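Local coordinates for protein peptidyl tryptophan dihydroxylase (Pseudomonas putida, PDB 7CTQ) that probably dihydroxylates a peptidyl tryptophan as an FAD-dependent monooxygenase, a step essential for making the tryptophylquinone cofactor of quinohemoprotein amine dehydrogenase, at residues 4-16 with 24-36. Residues are numbered along the deposited sequence; the frame is centred on the assembly and turned at random.
Sequences AEPRIVVLGAGPA and LRRLGYAVTVVSE. With FAD (flavin-adenine dinucleotide), chain C.
I8 meets L24 and Y29 at one end of the beta-alpha-beta unit that opens the Rossmann-type FAD-binding fold. Its two branches part. CG2 lies anti to the backbone N and reaches L24 CD1 at 4.0 Å. CG1 turns the other way (chi1 -59°) and carries CD1 to Y29 CD1, 3.5 Å away, in an oblique approach to the ring. P6 comes to the edge of the same ring, with CG 4.0 Å from Y29 CE1. The Y29 hydroxyl hydrogen-bonds OD1 of N290 in helix 285-294; L293 and I289 of the same helix touch I8 and L24, respectively.

Strands 8-11 and 31-35 run parallel. Four nearly straight backbone hydrogen bonds join them: T32 N to I8 O, V10 N to T32 O, V34 N to V10 O and G12 N to V34 O. V10 and V33 share the sheet face that bears I8. There V33 CG2 sits 3.7 Å from V10 CB, and V10 CG2 faces V31 CG1. The other face holds V9, L11, T32 and V34; V9 CG1 touches V34 CG2 at 3.9 Å.

After strand 8-11 the chain turns through G12 and G14 into helix 15-27, consistent with a GxGxxG dinucleotide-binding loop. G12 CA lies 3.4 Å from FAD O4B, so the loop runs close against the adenosine ribose. A13 CB packs on S35 CB at 3.5 Å, and both side chains also touch R99. At the helix start, A16 N donates a hydrogen bond to FAD O2P, 3.0 Å long with an N-H...O angle of 160°.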
loop_
_atom_site.group_PDB
_atom_site.type_symbol
_atom_site.label_atom_id
_atom_site.label_comp_id
_atom_site.label_asym_id
_atom_site.label_seq_id
_atom_site.Cartn_x
_atom_site.Cartn_y
_atom_site.Cartn_z
ATOM N N ALA A 4 -2.362 21.789 26.593
ATOM C CA ALA A 4 -1.029 21.697 26.007
ATOM C C ALA A 4 -0.896 20.464 25.101
ATOM O O ALA A 4 0.147 19.802 25.083
ATOM C CB ALA A 4 0.032 21.671 27.111
ATOM N N GLU A 5 -1.962 20.169 24.343
ATOM C CA GLU A 5 -2.179 19.053 23.424
ATOM C C GLU A 5 -1.641 19.380 22.031
ATOM O O GLU A 5 -1.861 20.487 21.522
ATOM C CB GLU A 5 -3.664 18.715 23.320
ATOM C CG GLU A 5 -4.207 17.921 24.491
ATOM C CD GLU A 5 -5.717 18.006 24.591
ATOM O OE1 GLU A 5 -6.216 18.827 25.392
ATOM O OE2 GLU A 5 -6.402 17.259 23.860
ATOM N N PRO A 6 -0.967 18.421 21.398
ATOM C CA PRO A 6 -0.330 18.698 20.104
ATOM C C PRO A 6 -1.350 18.837 18.988
ATOM O O PRO A 6 -2.370 18.145 18.962
ATOM C CB PRO A 6 0.567 17.476 19.886
ATOM C CG PRO A 6 -0.137 16.377 20.635
ATOM C CD PRO A 6 -0.771 17.026 21.833
ATOM N N ARG A 7 -1.057 19.741 18.058
ATOM C CA ARG A 7 -1.890 19.956 16.878
ATOM C C ARG A 7 -1.440 19.002 15.778
ATOM O O ARG A 7 -0.387 19.207 15.166
ATOM C CB ARG A 7 -1.778 21.406 16.411
ATOM C CG ARG A 7 -2.837 22.333 16.976
ATOM C CD ARG A 7 -3.118 23.504 16.038
ATOM N NE ARG A 7 -3.531 23.078 14.700
ATOM C CZ ARG A 7 -4.754 23.243 14.202
ATOM N NH1 ARG A 7 -5.697 23.821 14.937
ATOM N NH2 ARG A 7 -5.040 22.827 12.971
ATOM N N ILE A 8 -2.228 17.963 15.515
ATOM C CA ILE A 8 -1.899 16.984 14.480
ATOM C C ILE A 8 -2.753 17.262 13.255
ATOM O O ILE A 8 -3.988 17.205 13.323
ATOM C CB ILE A 8 -2.114 15.539 14.959
ATOM C CG1 ILE A 8 -1.249 15.229 16.187
ATOM C CG2 ILE A 8 -1.812 14.583 13.814
ATOM C CD1 ILE A 8 -1.672 13.985 16.936
ATOM N N VAL A 9 -2.107 17.527 12.123
ATOM C CA VAL A 9 -2.806 17.743 10.862
ATOM C C VAL A 9 -2.359 16.682 9.869
ATOM O O VAL A 9 -1.154 16.479 9.668
ATOM C CB VAL A 9 -2.555 19.153 10.295
ATOM C CG1 VAL A 9 -3.343 19.330 9.011
ATOM C CG2 VAL A 9 -2.910 20.229 11.332
ATOM N N VAL A 10 -3.334 16.020 9.247
ATOM C CA VAL A 10 -3.120 15.028 8.200
ATOM C C VAL A 10 -3.467 15.664 6.856
ATOM O O VAL A 10 -4.564 16.214 6.690
ATOM C CB VAL A 10 -3.982 13.774 8.436
ATOM C CG1 VAL A 10 -3.861 12.796 7.256
ATOM C CG2 VAL A 10 -3.625 13.095 9.772
ATOM N N LEU A 11 -2.551 15.569 5.892
ATOM C CA LEU A 11 -2.779 16.054 4.533
ATOM C C LEU A 11 -3.185 14.894 3.640
ATOM O O LEU A 11 -2.384 13.981 3.404
ATOM C CB LEU A 11 -1.536 16.732 3.959
ATOM C CG LEU A 11 -0.756 17.634 4.903
ATOM C CD1 LEU A 11 0.448 18.241 4.195
ATOM C CD2 LEU A 11 -1.665 18.720 5.464
ATOM N N GLY A 12 -4.414 14.939 3.133
ATOM C CA GLY A 12 -4.907 13.908 2.237
ATOM C C GLY A 12 -5.845 12.933 2.922
ATOM O O GLY A 12 -5.552 12.433 4.018
ATOM N N ALA A 13 -6.979 12.648 2.282
ATOM C CA ALA A 13 -8.003 11.821 2.901
ATOM C C ALA A 13 -8.309 10.603 2.046
ATOM O O ALA A 13 -9.477 10.256 1.840
ATOM C CB ALA A 13 -9.280 12.630 3.148
ATOM N N GLY A 14 -7.272 9.947 1.540
ATOM C CA GLY A 14 -7.437 8.647 0.939
ATOM C C GLY A 14 -7.451 7.587 2.021
ATOM O O GLY A 14 -7.466 7.896 3.220
ATOM N N PRO A 15 -7.426 6.314 1.617
ATOM C CA PRO A 15 -7.418 5.232 2.619
ATOM C C PRO A 15 -6.350 5.399 3.691
ATOM O O PRO A 15 -6.619 5.164 4.878
ATOM C CB PRO A 15 -7.168 3.975 1.770
ATOM C CG PRO A 15 -7.526 4.354 0.385
ATOM C CD PRO A 15 -7.291 5.812 0.240
ATOM N N ALA A 16 -5.146 5.826 3.309
ATOM C CA ALA A 16 -4.044 5.852 4.263
ATOM C C ALA A 16 -4.185 6.998 5.262
ATOM O O ALA A 16 -4.026 6.801 6.476
ATOM C CB ALA A 16 -2.716 5.945 3.510
ATOM N N LEU A 24 -5.261 7.585 15.358
ATOM C CA LEU A 24 -4.849 8.584 16.340
ATOM C C LEU A 24 -6.000 8.925 17.283
ATOM O O LEU A 24 -5.793 9.068 18.496
ATOM C CB LEU A 24 -4.327 9.827 15.625
ATOM C CG LEU A 24 -3.022 9.611 14.854
ATOM C CD1 LEU A 24 -2.850 10.683 13.833
ATOM C CD2 LEU A 24 -1.859 9.595 15.815
ATOM N N ARG A 25 -7.217 9.037 16.742
ATOM C CA ARG A 25 -8.418 9.195 17.566
ATOM C C ARG A 25 -8.519 8.108 18.635
ATOM O O ARG A 25 -8.791 8.395 19.807
ATOM C CB ARG A 25 -9.660 9.172 16.674
ATOM C CG ARG A 25 -9.813 10.413 15.815
ATOM C CD ARG A 25 -9.946 11.651 16.692
ATOM N NE ARG A 25 -11.239 11.694 17.371
ATOM C CZ ARG A 25 -11.425 12.165 18.600
ATOM N NH1 ARG A 25 -10.396 12.644 19.298
ATOM N NH2 ARG A 25 -12.647 12.158 19.126
ATOM N N ARG A 26 -8.322 6.844 18.239
ATOM C CA ARG A 26 -8.411 5.744 19.194
ATOM C C ARG A 26 -7.321 5.809 20.253
ATOM O O ARG A 26 -7.509 5.266 21.349
ATOM C CB ARG A 26 -8.349 4.406 18.460
ATOM C CG ARG A 26 -9.386 4.294 17.339
ATOM C CD ARG A 26 -9.833 2.856 17.136
ATOM N NE ARG A 26 -8.694 1.944 17.157
ATOM C CZ ARG A 26 -8.796 0.622 17.227
ATOM N NH1 ARG A 26 -9.992 0.045 17.291
ATOM N NH2 ARG A 26 -7.694 -0.120 17.232
ATOM N N LEU A 27 -6.186 6.445 19.955
ATOM C CA LEU A 27 -5.173 6.672 20.976
ATOM C C LEU A 27 -5.495 7.873 21.852
ATOM O O LEU A 27 -4.814 8.081 22.861
ATOM C CB LEU A 27 -3.795 6.860 20.328
ATOM C CG LEU A 27 -3.181 5.594 19.723
ATOM C CD1 LEU A 27 -1.771 5.869 19.186
ATOM C CD2 LEU A 27 -3.179 4.460 20.757
ATOM N N GLY A 28 -6.502 8.659 21.486
ATOM C CA GLY A 28 -6.929 9.795 22.267
ATOM C C GLY A 28 -6.532 11.149 21.714
ATOM O O GLY A 28 -6.619 12.141 22.445
ATOM N N TYR A 29 -6.109 11.223 20.459
ATOM C CA TYR A 29 -5.580 12.451 19.888
ATOM C C TYR A 29 -6.664 13.211 19.144
ATOM O O TYR A 29 -7.477 12.615 18.437
ATOM C CB TYR A 29 -4.427 12.155 18.930
ATOM C CG TYR A 29 -3.145 11.816 19.631
ATOM C CD1 TYR A 29 -2.363 12.808 20.206
ATOM C CD2 TYR A 29 -2.722 10.502 19.731
ATOM C CE1 TYR A 29 -1.185 12.502 20.852
ATOM C CE2 TYR A 29 -1.551 10.183 20.382
ATOM C CZ TYR A 29 -0.782 11.183 20.932
ATOM O OH TYR A 29 0.385 10.849 21.573
ATOM N N ALA A 30 -6.656 14.533 19.303
ATOM C CA ALA A 30 -7.411 15.407 18.415
ATOM C C ALA A 30 -6.707 15.465 17.065
ATOM O O ALA A 30 -5.480 15.599 17.006
ATOM C CB ALA A 30 -7.531 16.806 19.022
ATOM N N VAL A 31 -7.473 15.344 15.982
ATOM C CA VAL A 31 -6.910 15.197 14.642
ATOM C C VAL A 31 -7.715 16.028 13.654
ATOM O O VAL A 31 -8.949 16.006 13.677
ATOM C CB VAL A 31 -6.903 13.721 14.189
ATOM C CG1 VAL A 31 -6.301 13.589 12.796
ATOM C CG2 VAL A 31 -6.172 12.839 15.200
ATOM N N THR A 32 -7.011 16.729 12.764
ATOM C CA THR A 32 -7.612 17.455 11.651
ATOM C C THR A 32 -7.039 16.929 10.342
ATOM O O THR A 32 -5.823 16.758 10.218
ATOM C CB THR A 32 -7.350 18.965 11.769
ATOM O OG1 THR A 32 -7.986 19.479 12.946
ATOM C CG2 THR A 32 -7.872 19.707 10.540
ATOM N N VAL A 33 -7.905 16.682 9.366
ATOM C CA VAL A 33 -7.492 16.216 8.047
ATOM C C VAL A 33 -7.815 17.296 7.027
ATOM O O VAL A 33 -8.904 17.879 7.051
ATOM C CB VAL A 33 -8.177 14.885 7.673
ATOM C CG1 VAL A 33 -7.888 14.513 6.230
ATOM C CG2 VAL A 33 -7.719 13.771 8.604
ATOM N N VAL A 34 -6.863 17.569 6.137
ATOM C CA VAL A 34 -7.045 18.475 5.009
ATOM C C VAL A 34 -6.925 17.658 3.735
ATOM O O VAL A 34 -5.991 16.857 3.601
ATOM C CB VAL A 34 -6.006 19.610 5.011
ATOM C CG1 VAL A 34 -6.295 20.597 3.887
ATOM C CG2 VAL A 34 -5.979 20.301 6.357
ATOM N N SER A 35 -7.847 17.865 2.798
ATOM C CA SER A 35 -7.790 17.122 1.545
ATOM C C SER A 35 -8.719 17.767 0.532
ATOM O O SER A 35 -9.631 18.521 0.886
ATOM C CB SER A 35 -8.164 15.651 1.739
ATOM O OG SER A 35 -8.421 15.014 0.499
ATOM N N GLU A 36 -8.481 17.443 -0.735
ATOM C CA GLU A 36 -9.255 17.983 -1.841
ATOM C C GLU A 36 -10.449 17.078 -2.135
ATOM O O GLU A 36 -10.361 15.851 -2.026
ATOM C CB GLU A 36 -8.378 18.139 -3.084
ATOM C CG GLU A 36 -9.136 18.512 -4.348
ATOM C CD GLU A 36 -8.314 19.367 -5.288
ATOM O OE1 GLU A 36 -7.403 20.069 -4.802
ATOM O OE2 GLU A 36 -8.578 19.342 -6.509
HETATM P PA FAD C . -4.765 8.374 -2.246
HETATM O O1A FAD C . -5.829 7.347 -2.242
HETATM O O2A FAD C . -4.291 8.745 -3.643
HETATM O O5B FAD C . -5.234 9.589 -1.384
HETATM C C5B FAD C . -4.619 10.885 -1.512
HETATM C C4B FAD C . -5.688 11.900 -1.205
HETATM O O4B FAD C . -5.080 13.207 -1.089
HETATM C C3B FAD C . -6.802 12.030 -2.249
HETATM O O3B FAD C . -8.058 12.231 -1.605
HETATM C C2B FAD C . -6.357 13.242 -3.079
HETATM O O2B FAD C . -7.446 13.966 -3.650
HETATM C C1B FAD C . -5.693 14.096 -1.999
HETATM N N9A FAD C . -4.709 15.072 -2.443
HETATM C C8A FAD C . -3.772 14.963 -3.431
HETATM N N7A FAD C . -3.014 16.021 -3.585
HETATM C C5A FAD C . -3.516 16.905 -2.647
HETATM C C6A FAD C . -3.171 18.229 -2.305
HETATM N N6A FAD C . -2.196 18.919 -2.895
HETATM N N1A FAD C . -3.869 18.834 -1.308
HETATM C C2A FAD C . -4.848 18.151 -0.709
HETATM N N3A FAD C . -5.259 16.901 -0.955
HETATM C C4A FAD C . -4.551 16.329 -1.933
HETATM N N1 FAD C . -5.552 -0.176 -5.641
HETATM C C2 FAD C . -6.485 -1.167 -5.513
HETATM O O2 FAD C . -6.813 -1.610 -4.411
HETATM N N3 FAD C . -7.093 -1.686 -6.637
HETATM C C4 FAD C . -6.857 -1.298 -7.940
HETATM O O4 FAD C . -7.472 -1.827 -8.864
HETATM C C4X FAD C . -5.865 -0.248 -8.071
HETATM N N5 FAD C . -5.574 0.174 -9.273
HETATM C C5X FAD C . -4.625 1.176 -9.399
HETATM C C6 FAD C . -4.296 1.635 -10.675
HETATM C C7 FAD C . -3.338 2.627 -10.856
HETATM C C7M FAD C . -3.011 3.100 -12.247
HETATM C C8 FAD C . -2.689 3.174 -9.737
HETATM C C8M FAD C . -1.654 4.256 -9.896
HETATM C C9 FAD C . -3.017 2.723 -8.463
HETATM C C9A FAD C . -3.971 1.728 -8.287
HETATM N N10 FAD C . -4.328 1.256 -7.007
HETATM C C10 FAD C . -5.263 0.251 -6.863
HETATM C "C1'" FAD C . -3.645 1.764 -5.816
HETATM C "C2'" FAD C . -4.475 2.724 -4.979
HETATM O "O2'" FAD C . -5.033 3.765 -5.781
HETATM C "C3'" FAD C . -3.566 3.328 -3.910
HETATM O "O3'" FAD C . -2.837 2.262 -3.313
HETATM C "C4'" FAD C . -4.270 4.101 -2.799
HETATM O "O4'" FAD C . -5.317 4.924 -3.321
HETATM C "C5'" FAD C . -3.283 4.939 -2.021
HETATM O "O5'" FAD C . -3.952 5.485 -0.875
HETATM P P FAD C . -3.488 6.831 -0.241
HETATM O O1P FAD C . -2.029 6.637 0.198
HETATM O O2P FAD C . -4.449 7.281 0.804
HETATM O O3P FAD C . -3.489 7.833 -1.473
#